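Long-range contact in inorganic pyrophosphatase (Shewanella sp. AS-11, PDB 6LL8), which probably hydrolyses diphosphate to two phosphates with manganese as cofactor, and here holds magnesium ions and the substrate analogue imidodiphosphate between its two domains: residues 193-203 against 229-240. Numbering follows the deposited sequence. Where two conformers were deposited one is given.
Sequences TPARDLVMRDF and IKADLEADIAKL
The short helix 195-199 crosses helix 230-240 at -71°, with axes 9.3 Å apart, and the backbones come nearest at Ala195 and Leu233. Small and branched side chains fill the crossing. Ala195 CB lies 3.9 Å from the backbone O of Asp232. Val199 is a knob in the hole formed by Leu233, Asp236, Ile237 and Leu240. Its two methyls divide the work: CG2 meets Leu233 CD2 and the carboxylate of Asp236, while Val199 CG1 packs 3.6 Å from Leu240 CD2. Leu240 CD2 also touches Met200 SD and lies 3.7 Å from Phe203 CE2. At the other end Leu198 CD1 meets Ile229 CD1 at 3.9 Å.

One salt bridge borders this apolar patch. Arg196 NE gives a nearly straight bond of 2.7 Å to Asp236 OD2, which receives it on the syn lone pair, in the guanidinium plane. Arg196 NH2 adds only a weak bond to Asp236 OD1 (3.2 Å), consistent with the 51° between the two planes. The arginine chain bends at chi2 and chi3, which folds the guanidinium back toward helix 230-240. Leu240 CD1 sits over one face of the group, offset toward its rim. Arg196 NH1 has a second acidic partner, Glu243.

Leu233 and Ile237 also reach strands 248-255 and 260-267, and Leu198 touches Leu218 of strand 211-220, so both helices pack on the mixed sheet of the DHHA2 domain. The chemistry is thus an apolar crossing edged by an ion pair, and Arg196, held by Asp236 and Glu243, is probably kept in its charged form.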
loop_
_atom_site.group_PDB
_atom_site.type_symbol
_atom_site.label_atom_id
_atom_site.label_comp_id
_atom_site.label_asym_id
_atom_site.label_seq_id
_atom_site.Cartn_x
_atom_site.Cartn_y
_atom_site.Cartn_z
ATOM N N THR A 193 -15.535 -13.911 -4.980
ATOM C CA THR A 193 -14.064 -13.994 -4.824
ATOM C C THR A 193 -13.732 -14.954 -3.690
ATOM O O THR A 193 -14.261 -14.799 -2.586
ATOM C CB THR A 193 -13.485 -12.613 -4.549
ATOM O OG1 THR A 193 -13.928 -11.757 -5.594
ATOM C CG2 THR A 193 -11.975 -12.616 -4.487
ATOM N N PRO A 194 -12.823 -15.931 -3.909
ATOM C CA PRO A 194 -12.437 -16.842 -2.835
ATOM C C PRO A 194 -11.885 -16.099 -1.614
ATOM O O PRO A 194 -11.174 -15.087 -1.762
ATOM C CB PRO A 194 -11.380 -17.729 -3.513
ATOM C CG PRO A 194 -11.698 -17.710 -4.980
ATOM C CD PRO A 194 -12.208 -16.300 -5.199
ATOM N N ALA A 195 -12.111 -16.629 -0.434
ATOM C CA ALA A 195 -11.635 -16.027 0.818
ATOM C C ALA A 195 -10.140 -15.737 0.724
ATOM O O ALA A 195 -9.727 -14.636 1.116
ATOM C CB ALA A 195 -11.987 -16.905 1.989
ATOM N N ARG A 196 -9.319 -16.675 0.280
ATOM C CA ARG A 196 -7.859 -16.457 0.309
ATOM C C ARG A 196 -7.497 -15.281 -0.595
ATOM O O ARG A 196 -6.578 -14.517 -0.264
ATOM C CB ARG A 196 -7.094 -17.729 -0.050
ATOM C CG ARG A 196 -5.586 -17.546 -0.185
ATOM C CD ARG A 196 -4.895 -17.062 1.086
ATOM N NE ARG A 196 -5.118 -17.883 2.265
ATOM C CZ ARG A 196 -4.332 -18.870 2.659
ATOM N NH1 ARG A 196 -3.255 -19.179 1.989
ATOM N NH2 ARG A 196 -4.614 -19.540 3.756
ATOM N N ASP A 197 -8.167 -15.143 -1.730
ATOM C CA ASP A 197 -7.858 -14.039 -2.656
ATOM C C ASP A 197 -8.204 -12.710 -1.991
ATOM O O ASP A 197 -7.475 -11.733 -2.207
ATOM C CB ASP A 197 -8.575 -14.219 -3.990
ATOM C CG ASP A 197 -8.092 -15.381 -4.852
ATOM O OD1 ASP A 197 -6.977 -15.863 -4.618
ATOM O OD2 ASP A 197 -8.801 -15.702 -5.795
ATOM N N LEU A 198 -9.257 -12.657 -1.170
ATOM C CA LEU A 198 -9.574 -11.414 -0.445
ATOM C C LEU A 198 -8.558 -11.175 0.669
ATOM O O LEU A 198 -8.071 -10.038 0.829
ATOM C CB LEU A 198 -10.986 -11.494 0.111
ATOM C CG LEU A 198 -12.114 -11.499 -0.914
ATOM C CD1 LEU A 198 -13.437 -11.710 -0.218
ATOM C CD2 LEU A 198 -12.134 -10.225 -1.747
ATOM N N VAL A 199 -8.222 -12.193 1.448
ATOM C CA VAL A 199 -7.241 -12.024 2.540
ATOM C C VAL A 199 -5.933 -11.467 1.942
ATOM O O VAL A 199 -5.319 -10.609 2.563
ATOM C CB VAL A 199 -7.030 -13.348 3.295
ATOM C CG1 VAL A 199 -5.868 -13.288 4.239
ATOM C CG2 VAL A 199 -8.298 -13.774 4.004
ATOM N N MET A 200 -5.495 -11.990 0.802
ATOM C CA MET A 200 -4.194 -11.638 0.224
ATOM C C MET A 200 -4.249 -10.408 -0.661
ATOM O O MET A 200 -3.194 -9.998 -1.140
ATOM C CB MET A 200 -3.628 -12.804 -0.593
ATOM C CG MET A 200 -3.356 -14.053 0.217
ATOM S SD MET A 200 -2.300 -13.823 1.600
ATOM C CE MET A 200 -0.840 -13.256 0.775
ATOM N N ARG A 201 -5.397 -9.820 -0.896
ATOM C CA ARG A 201 -5.497 -8.745 -1.906
ATOM C C ARG A 201 -4.650 -7.532 -1.513
ATOM O O ARG A 201 -4.095 -6.900 -2.415
ATOM C CB ARG A 201 -6.952 -8.330 -2.064
ATOM C CG ARG A 201 -7.143 -7.147 -2.996
ATOM C CD ARG A 201 -8.492 -7.142 -3.624
ATOM N NE ARG A 201 -8.606 -8.219 -4.590
ATOM C CZ ARG A 201 -9.765 -8.610 -5.104
ATOM N NH1 ARG A 201 -10.885 -8.027 -4.717
ATOM N NH2 ARG A 201 -9.790 -9.606 -5.954
ATOM N N ASP A 202 -4.624 -7.193 -0.237
ATOM C CA ASP A 202 -3.930 -5.988 0.249
ATOM C C ASP A 202 -3.278 -6.350 1.564
ATOM O O ASP A 202 -3.668 -5.823 2.621
ATOM C CB ASP A 202 -4.901 -4.835 0.357
ATOM C CG ASP A 202 -4.344 -3.514 0.802
ATOM O OD1 ASP A 202 -3.107 -3.398 0.860
ATOM O OD2 ASP A 202 -5.203 -2.596 0.999
ATOM N N PHE A 203 -2.348 -7.269 1.480
ATOM C CA PHE A 203 -1.755 -7.963 2.626
ATOM C C PHE A 203 -0.285 -7.646 2.730
ATOM O O PHE A 203 0.400 -7.659 1.699
ATOM C CB PHE A 203 -1.976 -9.465 2.435
ATOM C CG PHE A 203 -1.413 -10.314 3.543
ATOM C CD1 PHE A 203 -0.103 -10.755 3.472
ATOM C CD2 PHE A 203 -2.194 -10.638 4.638
ATOM C CE1 PHE A 203 0.420 -11.536 4.484
ATOM C CE2 PHE A 203 -1.644 -11.401 5.668
ATOM C CZ PHE A 203 -0.345 -11.834 5.575
ATOM N N ILE A 229 -19.486 -14.018 4.093
ATOM C CA ILE A 229 -18.139 -14.651 3.898
ATOM C C ILE A 229 -17.279 -14.456 5.143
ATOM O O ILE A 229 -16.164 -14.990 5.169
ATOM C CB ILE A 229 -17.386 -14.156 2.632
ATOM C CG1 ILE A 229 -16.242 -15.103 2.226
ATOM C CG2 ILE A 229 -16.863 -12.737 2.784
ATOM C CD1 ILE A 229 -15.630 -14.807 0.846
ATOM N N LYS A 230 -17.765 -13.751 6.154
ATOM C CA LYS A 230 -16.920 -13.410 7.327
ATOM C C LYS A 230 -16.347 -14.671 7.978
ATOM O O LYS A 230 -15.136 -14.704 8.286
ATOM C CB LYS A 230 -17.674 -12.519 8.310
ATOM C CG LYS A 230 -16.762 -11.809 9.289
ATOM C CD LYS A 230 -17.497 -10.783 10.099
ATOM C CE LYS A 230 -18.001 -9.650 9.228
ATOM N NZ LYS A 230 -18.617 -8.589 10.041
ATOM N N ALA A 231 -17.164 -15.676 8.251
ATOM C CA ALA A 231 -16.665 -16.911 8.890
ATOM C C ALA A 231 -15.593 -17.564 8.006
ATOM O O ALA A 231 -14.617 -18.119 8.556
ATOM C CB ALA A 231 -17.812 -17.833 9.192
ATOM N N ASP A 232 -15.763 -17.539 6.694
ATOM C CA ASP A 232 -14.762 -18.087 5.733
ATOM C C ASP A 232 -13.463 -17.282 5.827
ATOM O O ASP A 232 -12.390 -17.869 5.785
ATOM C CB ASP A 232 -15.316 -18.113 4.303
ATOM C CG ASP A 232 -16.458 -19.111 4.062
ATOM O OD1 ASP A 232 -16.612 -19.974 4.901
ATOM O OD2 ASP A 232 -17.128 -18.962 3.039
ATOM N N LEU A 233 -13.546 -15.967 5.989
ATOM C CA LEU A 233 -12.326 -15.154 6.166
ATOM C C LEU A 233 -11.632 -15.527 7.467
ATOM O O LEU A 233 -10.396 -15.632 7.493
ATOM C CB LEU A 233 -12.661 -13.671 6.137
ATOM C CG LEU A 233 -13.228 -13.115 4.835
ATOM C CD1 LEU A 233 -13.707 -11.699 5.031
ATOM C CD2 LEU A 233 -12.215 -13.180 3.720
ATOM N N GLU A 234 -12.401 -15.712 8.537
ATOM C CA GLU A 234 -11.830 -16.072 9.845
ATOM C C GLU A 234 -11.120 -17.424 9.757
ATOM O O GLU A 234 -10.019 -17.593 10.310
ATOM C CB GLU A 234 -12.917 -16.067 10.912
ATOM C CG GLU A 234 -13.449 -14.669 11.176
ATOM C CD GLU A 234 -14.556 -14.660 12.202
ATOM O OE1 GLU A 234 -15.603 -15.332 11.955
ATOM O OE2 GLU A 234 -14.378 -13.975 13.224
ATOM N N ALA A 235 -11.733 -18.393 9.089
ATOM C CA ALA A 235 -11.111 -19.722 8.935
ATOM C C ALA A 235 -9.844 -19.560 8.112
ATOM O O ALA A 235 -8.826 -20.212 8.393
ATOM C CB ALA A 235 -12.062 -20.694 8.280
ATOM N N ASP A 236 -9.892 -18.711 7.090
ATOM C CA ASP A 236 -8.733 -18.584 6.197
ATOM C C ASP A 236 -7.539 -17.910 6.870
ATOM O O ASP A 236 -6.395 -18.337 6.642
ATOM C CB ASP A 236 -9.105 -17.878 4.909
ATOM C CG ASP A 236 -8.022 -18.092 3.874
ATOM O OD1 ASP A 236 -7.795 -19.281 3.451
ATOM O OD2 ASP A 236 -7.341 -17.105 3.572
ATOM N N ILE A 237 -7.770 -16.901 7.711
ATOM C CA ILE A 237 -6.623 -16.241 8.381
ATOM C C ILE A 237 -5.960 -17.212 9.362
ATOM O O ILE A 237 -4.752 -17.124 9.551
ATOM C CB ILE A 237 -6.951 -14.889 8.999
ATOM C CG1 ILE A 237 -7.978 -14.970 10.125
ATOM C CG2 ILE A 237 -7.348 -13.907 7.917
ATOM C CD1 ILE A 237 -8.167 -13.645 10.842
ATOM N N ALA A 238 -6.712 -18.126 9.989
ATOM C CA ALA A 238 -6.101 -19.132 10.882
ATOM C C ALA A 238 -5.191 -20.037 10.053
ATOM O O ALA A 238 -4.101 -20.370 10.511
ATOM C CB ALA A 238 -7.164 -19.934 11.575
ATOM N N LYS A 239 -5.610 -20.456 8.862
ATOM C CA LYS A 239 -4.767 -21.277 7.968
ATOM C C LYS A 239 -3.526 -20.487 7.570
ATOM O O LYS A 239 -2.431 -21.037 7.622
ATOM C CB LYS A 239 -5.546 -21.705 6.731
ATOM C CG LYS A 239 -6.656 -22.715 6.960
ATOM C CD LYS A 239 -7.361 -23.130 5.665
ATOM C CE LYS A 239 -8.697 -23.817 5.852
ATOM N NZ LYS A 239 -8.570 -25.072 6.626
ATOM N N LEU A 240 -3.700 -19.221 7.183
ATOM C CA LEU A 240 -2.557 -18.410 6.740
ATOM C C LEU A 240 -1.549 -18.244 7.869
ATOM O O LEU A 240 -0.340 -18.239 7.614
ATOM C CB LEU A 240 -3.085 -17.064 6.238
ATOM C CG LEU A 240 -2.051 -16.152 5.606
ATOM C CD1 LEU A 240 -1.341 -16.791 4.424
ATOM C CD2 LEU A 240 -2.740 -14.877 5.174
#